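Local coordinates for putative TetR-family transcriptional regulator (Bordetella parapertussis 12822, PDB 3CCY), which probably binds operator DNA through a helix-turn-helix domain and acts as a dimeric transcriptional repressor of the TetR family, at residues Q93-F98 with A184-T189. Residues are numbered along the deposited sequence; the frame is centred on the assembly and turned at random.
Sequences QIVKLF and ALAERT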
ATOM      1  N   GLN A  93       1.914   7.672 -20.344  1.00 32.79           N
ATOM      2  CA  GLN A  93       3.176   6.953 -20.528  1.00 34.28           C
ATOM      3  C   GLN A  93       3.931   6.701 -19.210  1.00 33.77           C
ATOM      4  O   GLN A  93       4.536   5.641 -19.008  1.00 33.37           O
ATOM      5  CB  GLN A  93       4.060   7.630 -21.590  1.00 33.05           C
ATOM      6  CG  GLN A  93       3.592   7.393 -23.027  1.00 34.78           C
ATOM      7  CD  GLN A  93       4.397   8.177 -24.070  1.00 37.41           C
ATOM      8  OE1 GLN A  93       4.351   7.861 -25.273  1.00 42.50           O
ATOM      9  NE2 GLN A  93       5.144   9.184 -23.627  1.00 40.39           N
ATOM     10  N   ILE A  94       3.901   7.671 -18.302  1.00 33.58           N
ATOM     11  CA  ILE A  94       4.474   7.469 -16.987  1.00 33.48           C
ATOM     12  C   ILE A  94       3.763   6.342 -16.237  1.00 33.23           C
ATOM     13  O   ILE A  94       4.405   5.489 -15.635  1.00 32.82           O
ATOM     14  CB  ILE A  94       4.405   8.776 -16.109  1.00 34.85           C
ATOM     15  CG1 ILE A  94       5.371   9.822 -16.640  1.00 33.99           C
ATOM     16  CG2 ILE A  94       4.597   8.433 -14.588  1.00 33.86           C
ATOM     17  CD1 ILE A  94       5.106  11.230 -16.033  1.00 37.49           C
ATOM     18  N   VAL A  95       2.436   6.316 -16.260  1.00 32.09           N
ATOM     19  CA  VAL A  95       1.744   5.256 -15.521  1.00 32.95           C
ATOM     20  C   VAL A  95       2.053   3.854 -16.150  1.00 31.62           C
ATOM     21  O   VAL A  95       2.239   2.881 -15.445  1.00 29.67           O
ATOM     22  CB  VAL A  95       0.210   5.502 -15.481  1.00 31.13           C
ATOM     23  CG1 VAL A  95      -0.527   4.356 -14.699  1.00 33.51           C
ATOM     24  CG2 VAL A  95      -0.070   6.886 -14.854  1.00 36.30           C
ATOM     25  N   LYS A  96       2.084   3.793 -17.474  1.00 30.32           N
ATOM     26  CA  LYS A  96       2.378   2.544 -18.205  1.00 30.66           C
ATOM     27  C   LYS A  96       3.790   2.093 -17.844  1.00 30.89           C
ATOM     28  O   LYS A  96       4.029   0.907 -17.666  1.00 30.62           O
ATOM     29  CB  LYS A  96       2.320   2.788 -19.699  1.00 30.04           C
ATOM     30  CG  LYS A  96       0.932   2.812 -20.288  1.00 29.62           C
ATOM     31  CD  LYS A  96       0.974   2.889 -21.840  1.00 31.28           C
ATOM     32  CE  LYS A  96      -0.509   2.829 -22.297  1.00 33.89           C
ATOM     33  NZ  LYS A  96      -0.641   2.750 -23.726  1.00 36.92           N
ATOM     34  N   LEU A  97       4.714   3.045 -17.711  1.00 31.52           N
ATOM     35  CA  LEU A  97       6.094   2.706 -17.287  1.00 32.56           C
ATOM     36  C   LEU A  97       6.127   2.047 -15.899  1.00 33.15           C
ATOM     37  O   LEU A  97       6.790   1.010 -15.710  1.00 30.92           O
ATOM     38  CB  LEU A  97       7.001   3.943 -17.305  1.00 32.04           C
ATOM     39  CG  LEU A  97       8.355   3.857 -16.615  1.00 32.75           C
ATOM     40  CD1 LEU A  97       9.241   2.935 -17.453  1.00 29.96           C
ATOM     41  CD2 LEU A  97       8.992   5.256 -16.464  1.00 32.40           C
ATOM     42  N   PHE A  98       5.425   2.651 -14.937  1.00 34.32           N
ATOM     43  CA  PHE A  98       5.453   2.110 -13.567  1.00 36.34           C
ATOM     44  C   PHE A  98       4.904   0.697 -13.529  1.00 35.97           C
ATOM     45  O   PHE A  98       5.472  -0.191 -12.866  1.00 36.46           O
ATOM     46  CB  PHE A  98       4.769   3.054 -12.540  1.00 37.85           C
ATOM     47  CG  PHE A  98       5.474   4.394 -12.369  1.00 41.01           C
ATOM     48  CD1 PHE A  98       6.687   4.646 -12.985  1.00 46.46           C
ATOM     49  CD2 PHE A  98       4.947   5.382 -11.571  1.00 46.89           C
ATOM     50  CE1 PHE A  98       7.332   5.868 -12.821  1.00 48.36           C
ATOM     51  CE2 PHE A  98       5.604   6.617 -11.401  1.00 45.06           C
ATOM     52  CZ  PHE A  98       6.784   6.849 -12.014  1.00 44.45           C
ATOM     53  N   ALA A 184      -3.285  -2.343 -20.254  1.00 29.49           N
ATOM     54  CA  ALA A 184      -4.730  -2.231 -19.964  1.00 29.66           C
ATOM     55  C   ALA A 184      -4.974  -1.660 -18.554  1.00 29.22           C
ATOM     56  O   ALA A 184      -5.816  -0.772 -18.360  1.00 29.57           O
ATOM     57  CB  ALA A 184      -5.439  -3.612 -20.159  1.00 29.95           C
ATOM     58  N   LEU A 185      -4.221  -2.132 -17.563  1.00 29.39           N
ATOM     59  CA  LEU A 185      -4.434  -1.639 -16.195  1.00 30.18           C
ATOM     60  C   LEU A 185      -4.083  -0.131 -16.122  1.00 29.82           C
ATOM     61  O   LEU A 185      -4.789   0.665 -15.462  1.00 29.62           O
ATOM     62  CB  LEU A 185      -3.630  -2.476 -15.175  1.00 29.53           C
ATOM     63  CG  LEU A 185      -3.680  -1.964 -13.737  1.00 32.70           C
ATOM     64  CD1 LEU A 185      -5.120  -2.026 -13.219  1.00 29.31           C
ATOM     65  CD2 LEU A 185      -2.754  -2.815 -12.806  1.00 30.32           C
ATOM     66  N   ALA A 186      -3.003   0.254 -16.803  1.00 29.38           N
ATOM     67  CA  ALA A 186      -2.520   1.630 -16.813  1.00 28.25           C
ATOM     68  C   ALA A 186      -3.556   2.542 -17.457  1.00 29.12           C
ATOM     69  O   ALA A 186      -3.878   3.588 -16.879  1.00 27.09           O
ATOM     70  CB  ALA A 186      -1.145   1.757 -17.597  1.00 28.77           C
ATOM     71  N   GLU A 187      -4.067   2.144 -18.633  1.00 29.28           N
ATOM     72  CA  GLU A 187      -5.126   2.906 -19.341  1.00 30.64           C
ATOM     73  C   GLU A 187      -6.368   3.106 -18.511  1.00 31.50           C
ATOM     74  O   GLU A 187      -6.933   4.213 -18.471  1.00 29.54           O
ATOM     75  CB  GLU A 187      -5.461   2.277 -20.690  1.00 31.28           C
ATOM     76  CG  GLU A 187      -4.233   2.367 -21.603  1.00 36.17           C
ATOM     77  CD  GLU A 187      -4.369   1.741 -22.974  1.00 44.74           C
ATOM     78  OE1 GLU A 187      -5.183   0.799 -23.123  1.00 49.56           O
ATOM     79  OE2 GLU A 187      -3.621   2.184 -23.898  1.00 45.97           O
ATOM     80  N   ARG A 188      -6.794   2.020 -17.859  1.00 31.04           N
ATOM     81  CA  ARG A 188      -7.913   2.041 -16.920  1.00 32.00           C
ATOM     82  C   ARG A 188      -7.669   2.992 -15.739  1.00 31.95           C
ATOM     83  O   ARG A 188      -8.539   3.788 -15.404  1.00 32.61           O
ATOM     84  CB  ARG A 188      -8.127   0.652 -16.326  1.00 31.15           C
ATOM     85  CG  ARG A 188      -9.455   0.534 -15.477  1.00 35.05           C
ATOM     86  CD  ARG A 188     -10.617   0.576 -16.410  1.00 36.90           C
ATOM     87  NE  ARG A 188     -11.890   0.188 -15.797  1.00 40.91           N
ATOM     88  CZ  ARG A 188     -12.998  -0.009 -16.504  1.00 39.41           C
ATOM     89  NH1 ARG A 188     -12.954   0.128 -17.823  1.00 39.90           N
ATOM     90  NH2 ARG A 188     -14.127  -0.325 -15.913  1.00 35.77           N
ATOM     91  N   THR A 189      -6.533   2.828 -15.062  1.00 30.79           N
ATOM     92  CA  THR A 189      -6.104   3.715 -13.954  1.00 31.96           C
ATOM     93  C   THR A 189      -6.158   5.218 -14.339  1.00 31.48           C
ATOM     94  O   THR A 189      -6.719   6.058 -13.623  1.00 30.34           O
ATOM     95  CB  THR A 189      -4.686   3.341 -13.511  1.00 32.08           C
ATOM     96  OG1 THR A 189      -4.704   1.970 -13.084  1.00 31.87           O
ATOM     97  CG2 THR A 189      -4.187   4.251 -12.367  1.00 35.19           C
TER
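In the all-helical C-terminal domain of this TetR-family protein, Val95 and Lys96 of helix 87-115 pack against Ala186, Glu187 and Thr189 of helix 182-195. The axes of the two short segments approach to 8.7 Å at 138° between their N-to-C directions, a roughly antiparallel course. The spacing is consistent with the small Ala186 at the nearest point, its CA 5.2 Å from Lys96 CA. Its methyl meets gamma carbons of two successive residues, with Ala186 CB 3.6 Å from Lys96 CG and 3.9 Å from Val95 CG1.

Val95 CG1 stands anti to the backbone N (chi1 179°), which brings this one methyl to the CA and CB of Ala186 and, more loosely, to Thr189 CG2 at 4.3 Å. Val95 also touches Phe163 and Thr189 touches Met166, both on helix 153-168, so that helix covers this apolar, buried side of the contact. Helix 182-195 also contributes to the subunit interface, where Thr189 packs on Leu162 of the second subunit and Arg188 forms a salt bridge with Asp159 of that subunit.

Thr189 keeps its hydroxyl within its own helix: OG1 donates to Leu185 O over 2.7 Å, from the face of the carbonyl plane opposite to Thr189 N, so two donors hold that oxygen. On the partly exposed side, the extended Lys96 chain crosses that of Glu187 at a slant, CE lying 3.8 Å from Glu187 CG. The closing salt bridge, Lys96 NZ to Glu187 OE2 at 3.0 Å, meets the carboxylate from above, 36° out of its plane.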